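Local coordinates for tyrosine recombinase XerH (Helicobacter pylori, PDB 5JK0) that catalyses site-specific cutting and rejoining of DNA at difH sites, as a tyrosine recombinase that acts in chromosome segregation, at a contact of chain A with DNA and the interface of chains A and B. Residues are numbered along the deposited sequence; one frame, centred on the assembly and turned at random. Chains: chain A/B, Tyrosine recombinase XerH.

Contact 1: a contact of chain A with DNA. Residues chain A 335-337, 341. With nucleotides of chain C.
A:Ala337 meets the backbone phosphate of DT14 head-on: its amide N donates a hydrogen bond to OP2 at 2.8 Å, close to straight with 165° at the hydrogen. Its CB lies beside the same oxygen and also points toward OP2 of DG15; a small side chain probably lets the main chain come this close to the phosphates. A:Thr341, on helix 339-342, lies over one face of the A:His336 ring. With OG1 beside the backbone N (chi1 -58°), the methyl CG2 falls anti to that N, 3.6 Å above the centre of the imidazole, while also touching the sugar carbon C5' of DC13 at 3.7 Å. The beta-branch thus divides the work, since OG1 turns instead to water 1, which leads on to OP2 of DT14. Histidine suits its place as a flat ring that packs under this methyl and offers NE2 towards the phosphate backbone: NE2 contacts water 2 in the ring plane at 2.9 Å, and that water reaches OP2 of DC13. The carbonyl O of A:Gly335 joins OP1 of DT14 through water 3; its positive phi (86°), easy for glycine, comes as the chain leaves helix 327-334. The polar links described here all end on phosphate oxygens, so this patch probably holds the DNA backbone rather than reading bases. A:His336, the conserved His/Trp-position residue of the tyrosine recombinase active site, precedes the nucleophile A:Tyr345, in the loop between helices 327-334 and 339-342.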
ATOM      1  N   GLY A 335     -14.029 -13.538   8.409  1.00 29.60           N
ATOM      2  CA  GLY A 335     -13.704 -12.377   7.601  1.00 32.17           C
ATOM      3  C   GLY A 335     -13.170 -11.220   8.424  1.00 32.30           C
ATOM      4  O   GLY A 335     -13.395 -10.056   8.092  1.00 34.13           O
ATOM      5  N   HIS A 336     -12.465 -11.542   9.503  1.00 29.65           N
ATOM      6  CA  HIS A 336     -11.859 -10.523  10.355  1.00 29.23           C
ATOM      7  C   HIS A 336     -10.601  -9.948   9.711  1.00 30.60           C
ATOM      8  O   HIS A 336      -9.767 -10.689   9.191  1.00 30.06           O
ATOM      9  CB  HIS A 336     -11.519 -11.103  11.730  1.00 27.13           C
ATOM     10  CG  HIS A 336     -12.710 -11.593  12.493  1.00 27.52           C
ATOM     11  ND1 HIS A 336     -12.609 -12.503  13.523  1.00 27.90           N
ATOM     12  CD2 HIS A 336     -14.026 -11.296  12.382  1.00 28.09           C
ATOM     13  CE1 HIS A 336     -13.811 -12.749  14.012  1.00 27.55           C
ATOM     14  NE2 HIS A 336     -14.689 -12.029  13.336  1.00 28.58           N
ATOM     15  N   ALA A 337     -10.466  -8.627   9.747  1.00 31.61           N
ATOM     16  CA  ALA A 337      -9.281  -7.972   9.203  1.00 33.66           C
ATOM     17  C   ALA A 337      -8.063  -8.229  10.085  1.00 32.35           C
ATOM     18  O   ALA A 337      -6.929  -8.253   9.605  1.00 31.76           O
ATOM     19  CB  ALA A 337      -9.520  -6.479   9.052  1.00 37.12           C
ATOM     20  N   THR A 341      -9.524  -9.313  16.641  1.00 26.58           N
ATOM     21  CA  THR A 341     -10.970  -9.480  16.671  1.00 25.73           C
ATOM     22  C   THR A 341     -11.317 -10.935  16.971  1.00 25.70           C
ATOM     23  O   THR A 341     -12.259 -11.223  17.708  1.00 25.54           O
ATOM     24  CB  THR A 341     -11.619  -9.053  15.339  1.00 26.09           C
ATOM     25  OG1 THR A 341     -11.296  -7.685  15.064  1.00 29.47           O
ATOM     26  CG2 THR A 341     -13.132  -9.205  15.406  1.00 26.69           C
TER
ATOM     27  P    DC C  13     -17.910  -8.229  13.713  1.00 37.09           P
ATOM     28  OP1  DC C  13     -17.862  -8.336  12.238  1.00 37.40           O
ATOM     29  OP2  DC C  13     -18.203  -9.430  14.525  1.00 39.45           O
ATOM     30  O5'  DC C  13     -16.530  -7.609  14.236  1.00 35.03           O
ATOM     31  C5'  DC C  13     -15.492  -7.287  13.314  1.00 35.16           C
ATOM     32  C4'  DC C  13     -15.681  -5.895  12.729  1.00 33.50           C
ATOM     33  O4'  DC C  13     -15.951  -4.960  13.787  1.00 31.59           O
ATOM     34  C3'  DC C  13     -14.454  -5.337  12.014  1.00 31.94           C
ATOM     35  O3'  DC C  13     -14.558  -5.559  10.616  1.00 31.48           O
ATOM     36  C2'  DC C  13     -14.460  -3.834  12.347  1.00 30.99           C
ATOM     37  C1'  DC C  13     -15.619  -3.672  13.334  1.00 29.80           C
ATOM     38  N1   DC C  13     -15.288  -2.816  14.518  1.00 29.26           N
ATOM     39  C2   DC C  13     -15.079  -1.440  14.344  1.00 28.41           C
ATOM     40  O2   DC C  13     -15.167  -0.950  13.212  1.00 27.57           O
ATOM     41  N3   DC C  13     -14.783  -0.680  15.428  1.00 28.46           N
ATOM     42  C4   DC C  13     -14.695  -1.242  16.634  1.00 28.05           C
ATOM     43  N4   DC C  13     -14.403  -0.451  17.671  1.00 27.05           N
ATOM     44  C5   DC C  13     -14.904  -2.641  16.831  1.00 27.06           C
ATOM     45  C6   DC C  13     -15.197  -3.380  15.756  1.00 26.83           C
ATOM     46  P    DT C  14     -13.237  -5.856   9.750  1.00 31.18           P
ATOM     47  OP1  DT C  14     -13.669  -6.156   8.366  1.00 34.41           O
ATOM     48  OP2  DT C  14     -12.425  -6.837  10.502  1.00 32.70           O
ATOM     49  O5'  DT C  14     -12.449  -4.463   9.751  1.00 30.65           O
ATOM     50  C5'  DT C  14     -12.958  -3.360   9.010  1.00 33.25           C
ATOM     51  C4'  DT C  14     -12.016  -2.170   9.082  1.00 33.52           C
ATOM     52  O4'  DT C  14     -12.138  -1.527  10.373  1.00 32.79           O
ATOM     53  C3'  DT C  14     -10.529  -2.503   8.906  1.00 34.33           C
ATOM     54  O3'  DT C  14      -9.977  -1.712   7.862  1.00 35.62           O
ATOM     55  C2'  DT C  14      -9.905  -2.158  10.265  1.00 34.13           C
ATOM     56  C1'  DT C  14     -10.866  -1.108  10.793  1.00 32.79           C
ATOM     57  N1   DT C  14     -10.875  -0.997  12.277  1.00 31.26           N
ATOM     58  C2   DT C  14     -10.639   0.226  12.861  1.00 30.80           C
ATOM     59  O2   DT C  14     -10.418   1.241  12.224  1.00 31.03           O
ATOM     60  N3   DT C  14     -10.672   0.221  14.231  1.00 30.70           N
ATOM     61  C4   DT C  14     -10.911  -0.862  15.057  1.00 30.82           C
ATOM     62  O4   DT C  14     -10.920  -0.765  16.281  1.00 31.04           O
ATOM     63  C5   DT C  14     -11.152  -2.115  14.379  1.00 29.39           C
ATOM     64  C7   DT C  14     -11.423  -3.361  15.169  1.00 30.31           C
ATOM     65  C6   DT C  14     -11.123  -2.121  13.037  1.00 30.29           C
ATOM     66  P    DG C  15      -8.594  -2.138   7.165  1.00 41.17           P
ATOM     67  OP1  DG C  15      -8.758  -1.954   5.707  1.00 44.47           O
ATOM     68  OP2  DG C  15      -8.204  -3.460   7.701  1.00 40.65           O
ATOM     69  O5'  DG C  15      -7.539  -1.065   7.714  1.00 45.33           O
ATOM     70  C5'  DG C  15      -7.716   0.320   7.429  1.00 45.37           C
ATOM     71  C4'  DG C  15      -6.783   1.177   8.269  1.00 44.49           C
ATOM     72  O4'  DG C  15      -7.168   1.097   9.669  1.00 43.48           O
ATOM     73  C3'  DG C  15      -5.305   0.780   8.221  1.00 44.61           C
ATOM     74  O3'  DG C  15      -4.498   1.945   8.261  1.00 45.81           O
ATOM     75  C2'  DG C  15      -5.143  -0.033   9.499  1.00 43.29           C
ATOM     76  C1'  DG C  15      -6.035   0.760  10.438  1.00 42.54           C
ATOM     77  N9   DG C  15      -6.468   0.015  11.616  1.00 41.96           N
ATOM     78  C8   DG C  15      -6.745  -1.328  11.693  1.00 42.73           C
ATOM     79  N7   DG C  15      -7.111  -1.714  12.884  1.00 42.56           N
ATOM     80  C5   DG C  15      -7.074  -0.552  13.644  1.00 42.04           C
ATOM     81  C6   DG C  15      -7.370  -0.348  15.013  1.00 41.95           C
ATOM     82  O6   DG C  15      -7.736  -1.182  15.851  1.00 42.70           O
ATOM     83  N1   DG C  15      -7.206   0.985  15.384  1.00 41.57           N
ATOM     84  C2   DG C  15      -6.805   1.992  14.538  1.00 42.44           C
ATOM     85  N2   DG C  15      -6.702   3.216  15.077  1.00 43.25           N
ATOM     86  N3   DG C  15      -6.523   1.814  13.254  1.00 43.30           N
ATOM     87  C4   DG C  15      -6.680   0.521  12.878  1.00 42.57           C
TER
HETATM   88  O   HOH W   1     -10.546  -7.049  12.534  1.00 27.13           O
HETATM   89  O   HOH W   2     -17.279 -11.917  14.521  1.00 30.67           O
HETATM   90  O   HOH W   3     -12.038  -7.600   6.691  1.00 43.16           O

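Contact 2: the interface of chains A and B. Residues chain A 355-356, 359; chain B 316, 320, 324, 329, 333.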
ATOM      1  N   GLU A 355       2.959 -25.466  28.994  1.00 30.60           N
ATOM      2  CA  GLU A 355       3.131 -26.017  27.655  1.00 31.20           C
ATOM      3  C   GLU A 355       4.250 -25.305  26.902  1.00 29.17           C
ATOM      4  O   GLU A 355       4.948 -25.911  26.090  1.00 30.10           O
ATOM      5  CB  GLU A 355       1.826 -25.921  26.863  1.00 32.65           C
ATOM      6  CG  GLU A 355       0.664 -26.678  27.483  1.00 36.03           C
ATOM      7  CD  GLU A 355      -0.601 -26.588  26.648  1.00 37.98           C
ATOM      8  OE1 GLU A 355      -0.556 -25.977  25.557  1.00 36.89           O
ATOM      9  OE2 GLU A 355      -1.641 -27.129  27.081  1.00 39.88           O
ATOM     10  N   ALA A 356       4.417 -24.015  27.177  1.00 26.41           N
ATOM     11  CA  ALA A 356       5.466 -23.230  26.540  1.00 25.64           C
ATOM     12  C   ALA A 356       6.830 -23.545  27.148  1.00 26.98           C
ATOM     13  O   ALA A 356       7.847 -23.535  26.455  1.00 27.31           O
ATOM     14  CB  ALA A 356       5.163 -21.744  26.655  1.00 24.33           C
ATOM     15  N   ILE A 359       8.698 -26.996  25.831  1.00 21.53           N
ATOM     16  CA  ILE A 359       9.177 -27.166  24.460  1.00 21.44           C
ATOM     17  C   ILE A 359      10.650 -27.578  24.410  1.00 23.35           C
ATOM     18  O   ILE A 359      11.106 -28.144  23.417  1.00 25.08           O
ATOM     19  CB  ILE A 359       8.988 -25.878  23.626  1.00 20.62           C
ATOM     20  CG1 ILE A 359       9.839 -24.739  24.189  1.00 20.91           C
ATOM     21  CG2 ILE A 359       7.518 -25.480  23.577  1.00 20.54           C
ATOM     22  CD1 ILE A 359       9.728 -23.450  23.397  1.00 21.86           C
TER
ATOM     23  N   PHE B 316      12.799 -17.702  20.593  1.00 16.33           N
ATOM     24  CA  PHE B 316      11.878 -18.413  21.473  1.00 17.23           C
ATOM     25  C   PHE B 316      10.476 -18.474  20.875  1.00 18.04           C
ATOM     26  O   PHE B 316       9.845 -19.531  20.859  1.00 18.74           O
ATOM     27  CB  PHE B 316      11.832 -17.754  22.854  1.00 16.37           C
ATOM     28  CG  PHE B 316      10.811 -18.356  23.777  1.00 18.31           C
ATOM     29  CD1 PHE B 316      11.054 -19.565  24.407  1.00 22.30           C
ATOM     30  CD2 PHE B 316       9.608 -17.712  24.017  1.00 19.76           C
ATOM     31  CE1 PHE B 316      10.116 -20.124  25.255  1.00 23.27           C
ATOM     32  CE2 PHE B 316       8.665 -18.263  24.865  1.00 20.53           C
ATOM     33  CZ  PHE B 316       8.921 -19.470  25.484  1.00 22.55           C
ATOM     34  N   LEU B 320       8.531 -21.766  19.673  1.00 20.74           N
ATOM     35  CA  LEU B 320       7.284 -22.049  20.379  1.00 21.74           C
ATOM     36  C   LEU B 320       6.132 -22.324  19.414  1.00 22.69           C
ATOM     37  O   LEU B 320       5.305 -23.203  19.660  1.00 23.09           O
ATOM     38  CB  LEU B 320       6.922 -20.889  21.309  1.00 19.51           C
ATOM     39  CG  LEU B 320       5.568 -20.972  22.019  1.00 20.34           C
ATOM     40  CD1 LEU B 320       5.454 -22.245  22.842  1.00 18.83           C
ATOM     41  CD2 LEU B 320       5.354 -19.742  22.899  1.00 20.00           C
ATOM     42  N   ARG B 324       4.189 -26.083  18.930  1.00 26.44           N
ATOM     43  CA  ARG B 324       2.816 -26.269  19.398  1.00 28.96           C
ATOM     44  C   ARG B 324       1.748 -25.744  18.433  1.00 30.09           C
ATOM     45  O   ARG B 324       0.584 -26.138  18.520  1.00 31.37           O
ATOM     46  CB  ARG B 324       2.642 -25.599  20.764  1.00 30.42           C
ATOM     47  CG  ARG B 324       3.655 -26.040  21.817  1.00 33.18           C
ATOM     48  CD  ARG B 324       3.506 -27.518  22.157  1.00 36.92           C
ATOM     49  NE  ARG B 324       4.132 -27.863  23.433  1.00 40.72           N
ATOM     50  CZ  ARG B 324       5.257 -28.560  23.562  1.00 43.07           C
ATOM     51  NH1 ARG B 324       5.739 -28.822  24.770  1.00 42.48           N
ATOM     52  NH2 ARG B 324       5.897 -29.001  22.486  1.00 43.61           N
ATOM     53  N   LEU B 329      -1.148 -19.165  22.670  1.00 22.75           N
ATOM     54  CA  LEU B 329      -0.063 -19.560  23.563  1.00 22.94           C
ATOM     55  C   LEU B 329       1.169 -18.684  23.360  1.00 23.03           C
ATOM     56  O   LEU B 329       1.859 -18.336  24.318  1.00 23.63           O
ATOM     57  CB  LEU B 329       0.302 -21.030  23.349  1.00 22.02           C
ATOM     58  CG  LEU B 329       1.415 -21.602  24.231  1.00 21.82           C
ATOM     59  CD1 LEU B 329       1.031 -21.527  25.705  1.00 21.28           C
ATOM     60  CD2 LEU B 329       1.733 -23.039  23.830  1.00 22.55           C
ATOM     61  N   ALA B 333       2.627 -16.225  26.279  1.00 22.45           N
ATOM     62  CA  ALA B 333       3.976 -16.541  26.740  1.00 20.81           C
ATOM     63  C   ALA B 333       4.948 -15.386  26.513  1.00 20.58           C
ATOM     64  O   ALA B 333       5.855 -15.161  27.317  1.00 21.22           O
ATOM     65  CB  ALA B 333       4.486 -17.794  26.048  1.00 21.19           C
TER
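The guanidinium group of B:Arg324 has one face against A:Ile359, whose methyl CG2 sits over its centre, 3.8 Å above the plane. On that same side, but nearer the plane and towards NE and NH1, lies the carbonyl O of A:Glu355; NH1 donates to this O a weak, strongly bent hydrogen bond of 3.3 Å, with 122° at the hydrogen. The phenyl ring of B:Phe316 is approached by the delta-methyl CD1 of A:Ile359, which stands above the ring plane but outside the rim beyond CE1, 3.8 Å from that atom, and not over the ring centre; the two side chains cross at about a right angle.

Arginine suits the place because its flat head can pack against an aliphatic branch while its nitrogens stay close to a carbonyl near the end of a helix. The bend at chi2 (-64°) helps turn that head toward chain A. The carboxylate of A:Glu355 makes no salt bridge here: its OE1 lies 5.5 Å from NE of B:Arg324, a separation at which the opposite charges may still attract weakly.

With CG1 between the backbone N and the carbonyl carbon (chi1 64°), the isoleucine sends its two branches different ways, CD1 to the phenylalanine and CG2 to the arginine. B:Leu320 lies between these two partners along its helix. Its CD1 touches CG2 of A:Ile359 at 3.9 Å and also packs against CA of A:Ala356. The small alanine probably lets the helix approach closely, and its CB meets CB of B:Ala333 at 4.1 Å, methyl against methyl. B:Leu329 borders the patch, its CD2 near CB and OE1 of A:Glu355.

Chain A's C-terminal helix 353-357 and A:Ile359 beyond it dock in trans on helices 309-324 and 327-334 of chain B's catalytic domain, a largely apolar surface. This exchange, known from tyrosine recombinases, helps hold the assembly's four subunits together.

Contact 1 and contact 2 lie about 25 Å apart, one on DNA and the other on a neighbouring subunit. They are tied by sequence: helix 327-334, whose chain B copy helps receive the partner's C-terminal segment in contact 2, leads in each copy into the loop that meets phosphate in contact 1. Contact 2 is centred about 14 Å from B:Arg214, and contact 1 about 6 Å from A:Arg214, the conserved catalytic arginine of each subunit. Docking of one subunit's C-terminal segment could therefore help couple assembly of the four-subunit complex to the state of the neighbour's active site, although this structure alone does not show such coupling.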